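PDB 2JHP: core protein VP4 from Bluetongue virus, which is a multifunctional enzyme that caps the viral RNA and is one of the five proteins forming the inner capsid. Local coordinates for residues T168-E173 / R380-R385; Y322-P327 / K384-H389; Y334-F339 / K368-Y373. All blocks are in the same frame, centred on the assembly; numbering follows the deposited sequence.

Interaction 1. Residues T168-E173 / R380-R385; sequences TRFDDE and RFLKKR. With GUN (guanine), chain D.
Asp-172 sets its carboxylate against the first turn of helix 380-391, and this is the tight part of the contact. OD1 receives the backbone N-H of Phe-381 on its syn lone pair, with N 2.8 Å from OD1 and the bond nearly straight at 163°. The same oxygen takes a second N-H, that of Glu-173 in its own loop, from above the carboxylate plane. OD2 of Asp-172 accepts a weak bond from Leu-382 N, at 3.4 Å, and another from Gly-379 N just ahead of the helix. Arg-380 N goes instead to Glu-173 O, 2.9 Å away. A carboxylate placed at the amino end of a helix probably stays charged, favoured by the helix dipole.

Beside this grip lies Phe-170. With CG between the backbone N and the carbonyl carbon (chi1 66°), its ring is directed at the helix and brings CZ to within 3.9 Å of Leu-382 CB, which meets the ring edge in plane, while CE1 packs on Phe-381 CB. Over one face comes Arg-385 in a cation-pi contact: its CZ is 4.1 Å from the centre of the Phe-170 ring, NH2 leans toward the rim, and the two planes stay 39° apart. Arg-378 makes a further cation-pi contact with this ring.

The solvent side is looser. Glu-173 and the exposed Arg-380 run side by side with extended chains, joined by a salt bridge from OE1 of Glu-173 to NH1 of Arg-380 at 2.8 Å; the N-H points poorly at the oxygen, so as a hydrogen bond it is weak.

A distant loop thus supplies acceptors for the first-turn amides of a helix, and it is this helix that carries Lys-383, Lys-384 and Phe-387 into the guanine-binding pocket.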
loop_
_atom_site.group_PDB
_atom_site.type_symbol
_atom_site.label_atom_id
_atom_site.label_comp_id
_atom_site.label_asym_id
_atom_site.label_seq_id
_atom_site.Cartn_x
_atom_site.Cartn_y
_atom_site.Cartn_z
ATOM N N THR A 168 -12.617 9.853 -21.298
ATOM C CA THR A 168 -13.193 11.043 -20.674
ATOM C C THR A 168 -12.101 11.901 -20.014
ATOM O O THR A 168 -10.940 11.491 -19.939
ATOM C CB THR A 168 -14.253 10.638 -19.622
ATOM O OG1 THR A 168 -14.888 11.809 -19.096
ATOM C CG2 THR A 168 -13.614 9.838 -18.483
ATOM N N ARG A 169 -12.482 13.090 -19.543
ATOM C CA ARG A 169 -11.557 13.999 -18.857
ATOM C C ARG A 169 -11.479 13.720 -17.351
ATOM O O ARG A 169 -12.470 13.330 -16.734
ATOM C CB ARG A 169 -11.984 15.457 -19.101
ATOM C CG ARG A 169 -11.341 16.489 -18.166
ATOM C CD ARG A 169 -9.881 16.786 -18.531
ATOM N NE ARG A 169 -9.794 17.745 -19.635
ATOM C CZ ARG A 169 -9.838 19.072 -19.499
ATOM N NH1 ARG A 169 -9.961 19.629 -18.299
ATOM N NH2 ARG A 169 -9.752 19.846 -20.572
ATOM N N PHE A 170 -10.299 13.924 -16.767
ATOM C CA PHE A 170 -10.137 13.878 -15.310
ATOM C C PHE A 170 -9.423 15.121 -14.766
ATOM O O PHE A 170 -8.592 15.727 -15.451
ATOM C CB PHE A 170 -9.405 12.600 -14.867
ATOM C CG PHE A 170 -7.978 12.522 -15.328
ATOM C CD1 PHE A 170 -6.951 13.085 -14.564
ATOM C CD2 PHE A 170 -7.653 11.879 -16.520
ATOM C CE1 PHE A 170 -5.616 13.021 -14.987
ATOM C CE2 PHE A 170 -6.323 11.803 -16.953
ATOM C CZ PHE A 170 -5.302 12.376 -16.181
ATOM N N ASP A 171 -9.753 15.487 -13.530
ATOM C CA ASP A 171 -9.090 16.591 -12.840
ATOM C C ASP A 171 -7.629 16.249 -12.533
ATOM O O ASP A 171 -7.325 15.121 -12.143
ATOM C CB ASP A 171 -9.859 16.951 -11.571
ATOM C CG ASP A 171 -11.155 17.674 -11.874
ATOM O OD1 ASP A 171 -11.114 18.636 -12.673
ATOM O OD2 ASP A 171 -12.212 17.290 -11.323
ATOM N N ASP A 172 -6.738 17.227 -12.712
ATOM C CA ASP A 172 -5.291 16.998 -12.573
ATOM C C ASP A 172 -4.496 18.161 -11.951
ATOM O O ASP A 172 -4.995 19.275 -11.863
ATOM C CB ASP A 172 -4.692 16.604 -13.921
ATOM C CG ASP A 172 -3.548 15.617 -13.784
ATOM O OD1 ASP A 172 -3.120 15.328 -12.648
ATOM O OD2 ASP A 172 -3.066 15.136 -14.826
ATOM N N GLU A 173 -3.270 17.874 -11.510
ATOM C CA GLU A 173 -2.413 18.832 -10.805
ATOM C C GLU A 173 -1.071 18.996 -11.531
ATOM O O GLU A 173 -0.719 18.156 -12.361
ATOM C CB GLU A 173 -2.164 18.363 -9.362
ATOM C CG GLU A 173 -3.426 18.165 -8.525
ATOM C CD GLU A 173 -3.143 17.784 -7.075
ATOM O OE1 GLU A 173 -1.953 17.664 -6.705
ATOM O OE2 GLU A 173 -4.124 17.614 -6.303
ATOM N N ARG A 380 0.060 15.382 -12.988
ATOM C CA ARG A 380 0.460 14.564 -11.836
ATOM C C ARG A 380 -0.162 13.177 -11.877
ATOM O O ARG A 380 0.539 12.166 -11.813
ATOM C CB ARG A 380 0.139 15.274 -10.511
ATOM C CG ARG A 380 0.485 14.475 -9.261
ATOM C CD ARG A 380 0.490 15.359 -8.030
ATOM N NE ARG A 380 0.630 14.571 -6.808
ATOM C CZ ARG A 380 -0.336 14.382 -5.913
ATOM N NH1 ARG A 380 -1.530 14.936 -6.077
ATOM N NH2 ARG A 380 -0.101 13.636 -4.844
ATOM N N PHE A 381 -1.480 13.144 -12.015
ATOM C CA PHE A 381 -2.217 11.895 -12.062
ATOM C C PHE A 381 -2.093 11.183 -13.410
ATOM O O PHE A 381 -2.191 9.958 -13.479
ATOM C CB PHE A 381 -3.667 12.128 -11.651
ATOM C CG PHE A 381 -3.811 12.645 -10.241
ATOM C CD1 PHE A 381 -4.346 13.909 -9.996
ATOM C CD2 PHE A 381 -3.397 11.866 -9.155
ATOM C CE1 PHE A 381 -4.478 14.390 -8.690
ATOM C CE2 PHE A 381 -3.520 12.334 -7.852
ATOM C CZ PHE A 381 -4.064 13.603 -7.623
ATOM N N LEU A 382 -1.864 11.943 -14.478
ATOM C CA LEU A 382 -1.539 11.319 -15.758
ATOM C C LEU A 382 -0.228 10.546 -15.611
ATOM O O LEU A 382 -0.157 9.363 -15.941
ATOM C CB LEU A 382 -1.459 12.350 -16.901
ATOM C CG LEU A 382 -1.089 11.807 -18.294
ATOM C CD1 LEU A 382 -2.050 10.682 -18.754
ATOM C CD2 LEU A 382 -1.031 12.900 -19.331
ATOM N N LYS A 383 0.797 11.212 -15.085
ATOM C CA LYS A 383 2.081 10.565 -14.873
ATOM C C LYS A 383 1.918 9.270 -14.079
ATOM O O LYS A 383 2.396 8.230 -14.505
ATOM C CB LYS A 383 3.070 11.501 -14.188
ATOM C CG LYS A 383 4.507 11.066 -14.360
ATOM C CD LYS A 383 5.482 12.152 -13.982
ATOM C CE LYS A 383 5.588 12.317 -12.486
ATOM N NZ LYS A 383 6.551 13.399 -12.143
ATOM N N LYS A 384 1.221 9.333 -12.951
ATOM C CA LYS A 384 0.948 8.147 -12.140
ATOM C C LYS A 384 0.408 6.996 -12.978
ATOM O O LYS A 384 0.989 5.907 -12.997
ATOM C CB LYS A 384 -0.027 8.477 -10.997
ATOM C CG LYS A 384 -0.083 7.436 -9.876
ATOM C CD LYS A 384 -0.767 8.002 -8.633
ATOM C CE LYS A 384 -1.418 6.919 -7.768
ATOM N NZ LYS A 384 -2.647 6.345 -8.407
ATOM N N ARG A 385 -0.692 7.269 -13.677
ATOM C CA ARG A 385 -1.419 6.299 -14.489
ATOM C C ARG A 385 -0.623 5.702 -15.652
ATOM O O ARG A 385 -0.841 4.547 -16.024
ATOM C CB ARG A 385 -2.680 6.937 -15.052
ATOM C CG ARG A 385 -3.815 7.067 -14.075
ATOM C CD ARG A 385 -5.095 7.190 -14.865
ATOM N NE ARG A 385 -6.097 8.032 -14.219
ATOM C CZ ARG A 385 -7.169 8.510 -14.842
ATOM N NH1 ARG A 385 -7.366 8.226 -16.129
ATOM N NH2 ARG A 385 -8.037 9.269 -14.186
HETATM N N9 GUN D . 3.631 8.619 -9.106
HETATM C C8 GUN D . 3.984 8.177 -7.895
HETATM N N7 GUN D . 5.219 7.673 -7.946
HETATM C C5 GUN D . 5.659 7.798 -9.193
HETATM C C6 GUN D . 6.859 7.449 -9.806
HETATM O O6 GUN D . 7.762 6.915 -9.159
HETATM N N1 GUN D . 7.015 7.727 -11.175
HETATM C C2 GUN D . 5.942 8.339 -11.865
HETATM N N2 GUN D . 6.057 8.604 -13.154
HETATM N N3 GUN D . 4.795 8.667 -11.242
HETATM C C4 GUN D . 4.644 8.406 -9.933
#

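Interaction 2. Residues Y322-P327 / K384-H389; sequences YLFPQP and KRLFEH. With GUN (guanine), chain D.
Leu-386 carries the largest share of the contact between helix 380-391 and the 322-327 segment. Its CB points toward that segment, and CG stands beside the backbone N, anti to the carbonyl carbon (chi1 -72°). From CG the two methyls part ways. CD2 settles over one face of the Phe-324 ring in a CH-pi contact, 3.6 Å from the ring centre and shifted toward CG and CD2 of the ring. CD1 meets Pro-327 tip to tip, 3.9 Å from its CD, and also lies near Pro-325 O.

Strand 322-324 is the outermost strand of a mixed seven-stranded sheet with order 3-2-1-4-5-7-6, the pattern of a Rossmann-like methyltransferase, so the helix here packs beside the sheet's edge. Tyr-185 of helix 178-186 touches Phe-324, Pro-327 and Leu-386 alike.

One turn along the helix, His-389 brings CE1 to 3.4 Å from Tyr-322 OH, which lies at the edge of the imidazole; the two rings are inclined at 49°. That hydroxyl is hydrogen-bonded to His-353 ND1. Phe-387, which does not touch the 322-327 segment, lays one ring face against the bound guanine, with guanine N1 over its centre.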
loop_
_atom_site.group_PDB
_atom_site.type_symbol
_atom_site.label_atom_id
_atom_site.label_comp_id
_atom_site.label_asym_id
_atom_site.label_seq_id
_atom_site.Cartn_x
_atom_site.Cartn_y
_atom_site.Cartn_z
ATOM N N TYR A 322 1.244 2.361 -28.212
ATOM C CA TYR A 322 0.344 3.414 -27.745
ATOM C C TYR A 322 0.860 4.787 -28.143
ATOM O O TYR A 322 2.052 4.968 -28.372
ATOM C CB TYR A 322 0.177 3.393 -26.218
ATOM C CG TYR A 322 -0.331 2.107 -25.596
ATOM C CD1 TYR A 322 0.412 1.456 -24.624
ATOM C CD2 TYR A 322 -1.569 1.560 -25.955
ATOM C CE1 TYR A 322 -0.051 0.287 -24.031
ATOM C CE2 TYR A 322 -2.036 0.390 -25.373
ATOM C CZ TYR A 322 -1.275 -0.240 -24.411
ATOM O OH TYR A 322 -1.733 -1.395 -23.825
ATOM N N LEU A 323 -0.058 5.742 -28.238
ATOM C CA LEU A 323 0.286 7.157 -28.261
ATOM C C LEU A 323 -0.418 7.814 -27.080
ATOM O O LEU A 323 -1.626 7.637 -26.884
ATOM C CB LEU A 323 -0.139 7.819 -29.574
ATOM C CG LEU A 323 0.399 7.268 -30.901
ATOM C CD1 LEU A 323 -0.366 7.874 -32.087
ATOM C CD2 LEU A 323 1.892 7.499 -31.059
ATOM N N PHE A 324 0.329 8.548 -26.265
ATOM C CA PHE A 324 -0.318 9.235 -25.157
ATOM C C PHE A 324 0.153 10.646 -24.878
ATOM O O PHE A 324 1.221 11.052 -25.333
ATOM C CB PHE A 324 -0.318 8.398 -23.874
ATOM C CG PHE A 324 0.888 7.536 -23.690
ATOM C CD1 PHE A 324 2.164 8.076 -23.728
ATOM C CD2 PHE A 324 0.733 6.176 -23.430
ATOM C CE1 PHE A 324 3.284 7.270 -23.529
ATOM C CE2 PHE A 324 1.838 5.351 -23.226
ATOM C CZ PHE A 324 3.117 5.900 -23.272
ATOM N N PRO A 325 -0.671 11.405 -24.133
ATOM C CA PRO A 325 -0.334 12.778 -23.774
ATOM C C PRO A 325 0.852 12.828 -22.817
ATOM O O PRO A 325 1.177 11.828 -22.173
ATOM C CB PRO A 325 -1.604 13.292 -23.088
ATOM C CG PRO A 325 -2.678 12.302 -23.429
ATOM C CD PRO A 325 -1.978 10.998 -23.583
ATOM N N GLN A 326 1.491 13.989 -22.749
ATOM C CA GLN A 326 2.697 14.177 -21.950
ATOM C C GLN A 326 2.421 15.006 -20.707
ATOM O O GLN A 326 1.970 16.146 -20.812
ATOM C CB GLN A 326 3.791 14.859 -22.774
ATOM C CG GLN A 326 4.069 14.188 -24.106
ATOM C CD GLN A 326 5.351 14.675 -24.717
ATOM O OE1 GLN A 326 6.429 14.491 -24.149
ATOM N NE2 GLN A 326 5.252 15.307 -25.874
ATOM N N PRO A 327 2.684 14.428 -19.524
ATOM C CA PRO A 327 2.570 15.170 -18.272
ATOM C C PRO A 327 3.537 16.349 -18.268
ATOM O O PRO A 327 4.682 16.203 -18.699
ATOM C CB PRO A 327 2.984 14.145 -17.206
ATOM C CG PRO A 327 2.903 12.835 -17.856
ATOM C CD PRO A 327 3.112 13.035 -19.311
ATOM N N LYS A 384 1.221 9.333 -12.951
ATOM C CA LYS A 384 0.948 8.147 -12.140
ATOM C C LYS A 384 0.408 6.996 -12.978
ATOM O O LYS A 384 0.989 5.907 -12.997
ATOM C CB LYS A 384 -0.027 8.477 -10.997
ATOM C CG LYS A 384 -0.083 7.436 -9.876
ATOM C CD LYS A 384 -0.767 8.002 -8.633
ATOM C CE LYS A 384 -1.418 6.919 -7.768
ATOM N NZ LYS A 384 -2.647 6.345 -8.407
ATOM N N ARG A 385 -0.692 7.269 -13.677
ATOM C CA ARG A 385 -1.419 6.299 -14.489
ATOM C C ARG A 385 -0.623 5.702 -15.652
ATOM O O ARG A 385 -0.841 4.547 -16.024
ATOM C CB ARG A 385 -2.680 6.937 -15.052
ATOM C CG ARG A 385 -3.815 7.067 -14.075
ATOM C CD ARG A 385 -5.095 7.190 -14.865
ATOM N NE ARG A 385 -6.097 8.032 -14.219
ATOM C CZ ARG A 385 -7.169 8.510 -14.842
ATOM N NH1 ARG A 385 -7.366 8.226 -16.129
ATOM N NH2 ARG A 385 -8.037 9.269 -14.186
ATOM N N LEU A 386 0.264 6.495 -16.248
ATOM C CA LEU A 386 1.137 5.996 -17.297
ATOM C C LEU A 386 2.107 4.985 -16.669
ATOM O O LEU A 386 2.228 3.853 -17.118
ATOM C CB LEU A 386 1.893 7.153 -17.978
ATOM C CG LEU A 386 1.164 8.136 -18.906
ATOM C CD1 LEU A 386 2.056 9.321 -19.267
ATOM C CD2 LEU A 386 0.690 7.463 -20.184
ATOM N N PHE A 387 2.778 5.416 -15.615
ATOM C CA PHE A 387 3.685 4.586 -14.856
ATOM C C PHE A 387 3.079 3.221 -14.542
ATOM O O PHE A 387 3.677 2.192 -14.857
ATOM C CB PHE A 387 4.055 5.309 -13.551
ATOM C CG PHE A 387 5.195 4.681 -12.809
ATOM C CD1 PHE A 387 6.410 4.463 -13.436
ATOM C CD2 PHE A 387 5.062 4.344 -11.466
ATOM C CE1 PHE A 387 7.463 3.899 -12.756
ATOM C CE2 PHE A 387 6.123 3.792 -10.761
ATOM C CZ PHE A 387 7.330 3.570 -11.409
ATOM N N GLU A 388 1.892 3.228 -13.930
ATOM C CA GLU A 388 1.207 2.005 -13.510
ATOM C C GLU A 388 0.778 1.135 -14.689
ATOM O O GLU A 388 0.763 -0.098 -14.602
ATOM C CB GLU A 388 -0.020 2.348 -12.675
ATOM C CG GLU A 388 0.295 2.994 -11.314
ATOM C CD GLU A 388 -0.916 3.665 -10.659
ATOM O OE1 GLU A 388 -1.948 3.870 -11.344
ATOM O OE2 GLU A 388 -0.833 3.986 -9.448
ATOM N N HIS A 389 0.430 1.776 -15.797
ATOM C CA HIS A 389 -0.063 1.041 -16.929
ATOM C C HIS A 389 1.063 0.349 -17.676
ATOM O O HIS A 389 0.899 -0.768 -18.179
ATOM C CB HIS A 389 -0.878 1.927 -17.865
ATOM C CG HIS A 389 -1.566 1.155 -18.943
ATOM N ND1 HIS A 389 -1.293 1.337 -20.281
ATOM C CD2 HIS A 389 -2.467 0.144 -18.876
ATOM C CE1 HIS A 389 -2.023 0.499 -20.995
ATOM N NE2 HIS A 389 -2.738 -0.242 -20.166
HETATM N N9 GUN D . 3.631 8.619 -9.106
HETATM C C8 GUN D . 3.984 8.177 -7.895
HETATM N N7 GUN D . 5.219 7.673 -7.946
HETATM C C5 GUN D . 5.659 7.798 -9.193
HETATM C C6 GUN D . 6.859 7.449 -9.806
HETATM O O6 GUN D . 7.762 6.915 -9.159
HETATM N N1 GUN D . 7.015 7.727 -11.175
HETATM C C2 GUN D . 5.942 8.339 -11.865
HETATM N N2 GUN D . 6.057 8.604 -13.154
HETATM N N3 GUN D . 4.795 8.667 -11.242
HETATM C C4 GUN D . 4.644 8.406 -9.933
#

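Interaction 3. Residues Y334-F339 / K368-Y373; sequences YELRNF and KMVELY
Two first torsions bring Tyr-334 and Val-370 together: in Tyr-334, CG lies anti to the carbonyl carbon (chi1 -76°), and in Val-370, CG1 lies anti to the backbone N (chi1 171°). The branched valine then meets the tyrosine ring with both methyls. CG1 of Val-370 comes over one face of the Tyr-334 ring, 4.0 Å from its centre and displaced toward the CD2-CE2 rim, a CH-pi contact. CG2 of Val-370 touches CD2 of Tyr-334 at 3.7 Å. Here the backbones draw nearest, with the CA atoms of these two residues 6.2 Å apart.

At its far end the ring donates its hydroxyl proton to Glu-371, OH of Tyr-334 lying 3.3 Å from OE2. The oxygen is met on its anti side, a little out of the carboxylate plane, and that plane stands almost perpendicular to the ring. This polar end belongs to the outer part of the contact, where Glu-371 is exposed.

Further in, the contact is wholly apolar. Leu-336 points toward the helix and splits its methyls between two residues: CD1 meets CE of Met-369 at 3.8 Å, and CD2 meets CG2 of Val-370 at 4.0 Å. The Met-369 side chain, bent at its last torsion, also packs on Tyr-160 and Ile-166. Glu-335 points away from the helix, as strand alternation demands, and OE1 pairs with Lys-306 in a salt bridge.

The axes of strand 335-339 and helix 368-373 pass 9.3 Å apart at 105°, so the helix lies across the strand. Strand 335-341 runs antiparallel to both its neighbours, 302-308 and 322-324, and this inserted antiparallel strand near the edge of the sheet is the hallmark of the Rossmann-like methyltransferase fold.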
loop_
_atom_site.group_PDB
_atom_site.type_symbol
_atom_site.label_atom_id
_atom_site.label_comp_id
_atom_site.label_asym_id
_atom_site.label_seq_id
_atom_site.Cartn_x
_atom_site.Cartn_y
_atom_site.Cartn_z
ATOM N N TYR A 334 1.588 20.449 -29.303
ATOM C CA TYR A 334 0.982 19.344 -30.059
ATOM C C TYR A 334 1.956 18.227 -30.355
ATOM O O TYR A 334 2.294 17.943 -31.507
ATOM C CB TYR A 334 0.297 19.843 -31.323
ATOM C CG TYR A 334 -1.012 20.504 -31.014
ATOM C CD1 TYR A 334 -1.110 21.891 -30.959
ATOM C CD2 TYR A 334 -2.148 19.742 -30.747
ATOM C CE1 TYR A 334 -2.308 22.510 -30.664
ATOM C CE2 TYR A 334 -3.348 20.343 -30.444
ATOM C CZ TYR A 334 -3.427 21.730 -30.412
ATOM O OH TYR A 334 -4.618 22.341 -30.125
ATOM N N GLU A 335 2.374 17.588 -29.278
ATOM C CA GLU A 335 3.357 16.523 -29.300
ATOM C C GLU A 335 2.939 15.476 -28.276
ATOM O O GLU A 335 2.537 15.805 -27.152
ATOM C CB GLU A 335 4.720 17.102 -28.949
ATOM C CG GLU A 335 5.867 16.144 -29.004
ATOM C CD GLU A 335 7.175 16.835 -28.689
ATOM O OE1 GLU A 335 7.644 17.618 -29.545
ATOM O OE2 GLU A 335 7.731 16.603 -27.588
ATOM N N LEU A 336 3.005 14.219 -28.687
ATOM C CA LEU A 336 2.699 13.103 -27.805
ATOM C C LEU A 336 3.945 12.263 -27.656
ATOM O O LEU A 336 5.011 12.638 -28.152
ATOM C CB LEU A 336 1.566 12.253 -28.385
ATOM C CG LEU A 336 0.274 12.978 -28.767
ATOM C CD1 LEU A 336 -0.574 12.049 -29.583
ATOM C CD2 LEU A 336 -0.505 13.489 -27.559
ATOM N N ARG A 337 3.812 11.134 -26.967
ATOM C CA ARG A 337 4.883 10.147 -26.888
ATOM C C ARG A 337 4.398 8.822 -27.441
ATOM O O ARG A 337 3.249 8.424 -27.236
ATOM C CB ARG A 337 5.393 9.986 -25.455
ATOM C CG ARG A 337 6.179 11.176 -24.934
ATOM C CD ARG A 337 7.460 11.381 -25.715
ATOM N NE ARG A 337 8.004 12.719 -25.511
ATOM C CZ ARG A 337 9.101 13.190 -26.101
ATOM N NH1 ARG A 337 9.810 12.426 -26.924
ATOM N NH2 ARG A 337 9.502 14.429 -25.855
ATOM N N ASN A 338 5.280 8.162 -28.174
ATOM C CA ASN A 338 4.959 6.904 -28.806
ATOM C C ASN A 338 5.599 5.797 -28.016
ATOM O O ASN A 338 6.818 5.643 -28.039
ATOM C CB ASN A 338 5.474 6.889 -30.246
ATOM C CG ASN A 338 5.035 5.659 -31.020
ATOM O OD1 ASN A 338 5.369 5.515 -32.187
ATOM N ND2 ASN A 338 4.293 4.768 -30.376
ATOM N N PHE A 339 4.775 5.051 -27.291
ATOM C CA PHE A 339 5.258 3.880 -26.590
ATOM C C PHE A 339 5.186 2.652 -27.497
ATOM O O PHE A 339 4.160 2.396 -28.144
ATOM C CB PHE A 339 4.495 3.640 -25.278
ATOM C CG PHE A 339 4.849 2.341 -24.612
ATOM C CD1 PHE A 339 6.091 2.167 -24.008
ATOM C CD2 PHE A 339 3.957 1.278 -24.619
ATOM C CE1 PHE A 339 6.425 0.961 -23.409
ATOM C CE2 PHE A 339 4.284 0.071 -24.024
ATOM C CZ PHE A 339 5.517 -0.090 -23.418
ATOM N N LYS A 368 -7.391 16.400 -30.096
ATOM C CA LYS A 368 -8.226 16.490 -28.900
ATOM C C LYS A 368 -7.469 16.094 -27.645
ATOM O O LYS A 368 -7.613 16.741 -26.605
ATOM C CB LYS A 368 -9.478 15.614 -29.019
ATOM C CG LYS A 368 -10.797 16.384 -29.084
ATOM C CD LYS A 368 -11.276 16.883 -27.708
ATOM C CE LYS A 368 -12.350 17.965 -27.853
ATOM N NZ LYS A 368 -12.834 18.480 -26.545
ATOM N N MET A 369 -6.675 15.031 -27.734
ATOM C CA MET A 369 -5.965 14.533 -26.563
ATOM C C MET A 369 -5.157 15.647 -25.895
ATOM O O MET A 369 -5.298 15.883 -24.688
ATOM C CB MET A 369 -5.073 13.339 -26.918
ATOM C CG MET A 369 -5.829 12.043 -27.118
ATOM S SD MET A 369 -4.794 10.585 -26.878
ATOM C CE MET A 369 -3.866 10.546 -28.399
ATOM N N VAL A 370 -4.334 16.332 -26.692
ATOM C CA VAL A 370 -3.568 17.492 -26.244
ATOM C C VAL A 370 -4.484 18.488 -25.527
ATOM O O VAL A 370 -4.236 18.862 -24.385
ATOM C CB VAL A 370 -2.860 18.189 -27.430
ATOM C CG1 VAL A 370 -2.235 19.532 -26.999
ATOM C CG2 VAL A 370 -1.821 17.262 -28.066
ATOM N N GLU A 371 -5.559 18.885 -26.195
ATOM C CA GLU A 371 -6.505 19.873 -25.655
ATOM C C GLU A 371 -7.186 19.425 -24.367
ATOM O O GLU A 371 -7.569 20.258 -23.546
ATOM C CB GLU A 371 -7.566 20.203 -26.696
ATOM C CG GLU A 371 -6.977 20.723 -27.986
ATOM C CD GLU A 371 -7.888 20.512 -29.178
ATOM O OE1 GLU A 371 -9.109 20.276 -28.985
ATOM O OE2 GLU A 371 -7.372 20.590 -30.314
ATOM N N LEU A 372 -7.343 18.114 -24.201
ATOM C CA LEU A 372 -7.997 17.566 -23.022
ATOM C C LEU A 372 -7.049 17.365 -21.839
ATOM O O LEU A 372 -7.454 17.557 -20.698
ATOM C CB LEU A 372 -8.703 16.237 -23.341
ATOM C CG LEU A 372 -10.015 16.225 -24.134
ATOM C CD1 LEU A 372 -10.443 14.789 -24.427
ATOM C CD2 LEU A 372 -11.114 16.956 -23.389
ATOM N N TYR A 373 -5.796 16.989 -22.101
ATOM C CA TYR A 373 -4.906 16.553 -21.019
ATOM C C TYR A 373 -3.657 17.403 -20.754
ATOM O O TYR A 373 -3.152 17.415 -19.634
ATOM C CB TYR A 373 -4.550 15.063 -21.185
ATOM C CG TYR A 373 -5.765 14.175 -21.362
ATOM C CD1 TYR A 373 -6.716 14.038 -20.345
ATOM C CD2 TYR A 373 -5.972 13.488 -22.549
ATOM C CE1 TYR A 373 -7.843 13.235 -20.513
ATOM C CE2 TYR A 373 -7.095 12.681 -22.726
ATOM C CZ TYR A 373 -8.025 12.558 -21.709
ATOM O OH TYR A 373 -9.131 11.753 -21.911
#

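Overall arrangement
Interactions 2 and 3 are buried and largely apolar, while interaction 1 is a surface contact dominated by charges and backbone hydrogen bonds. Interactions 1 and 2 use overlapping parts of helix 380-391, sharing Lys-384 and Arg-385: its start is held by a loop, its middle by the edge of the sheet, and both include residues of the guanine pocket. Interaction 3 involves the preceding helix, 363-373, and strand 335-341, the neighbour of strand 322-324 in the same sheet. Direct contacts join them: Gln-326 OE1 accepts from Arg-337 NE between interactions 2 and 3, and Tyr-373 OH probably bonds Thr-168 O between interactions 3 and 1. Leu-382 packs on Pro-325 between interactions 1 and 2.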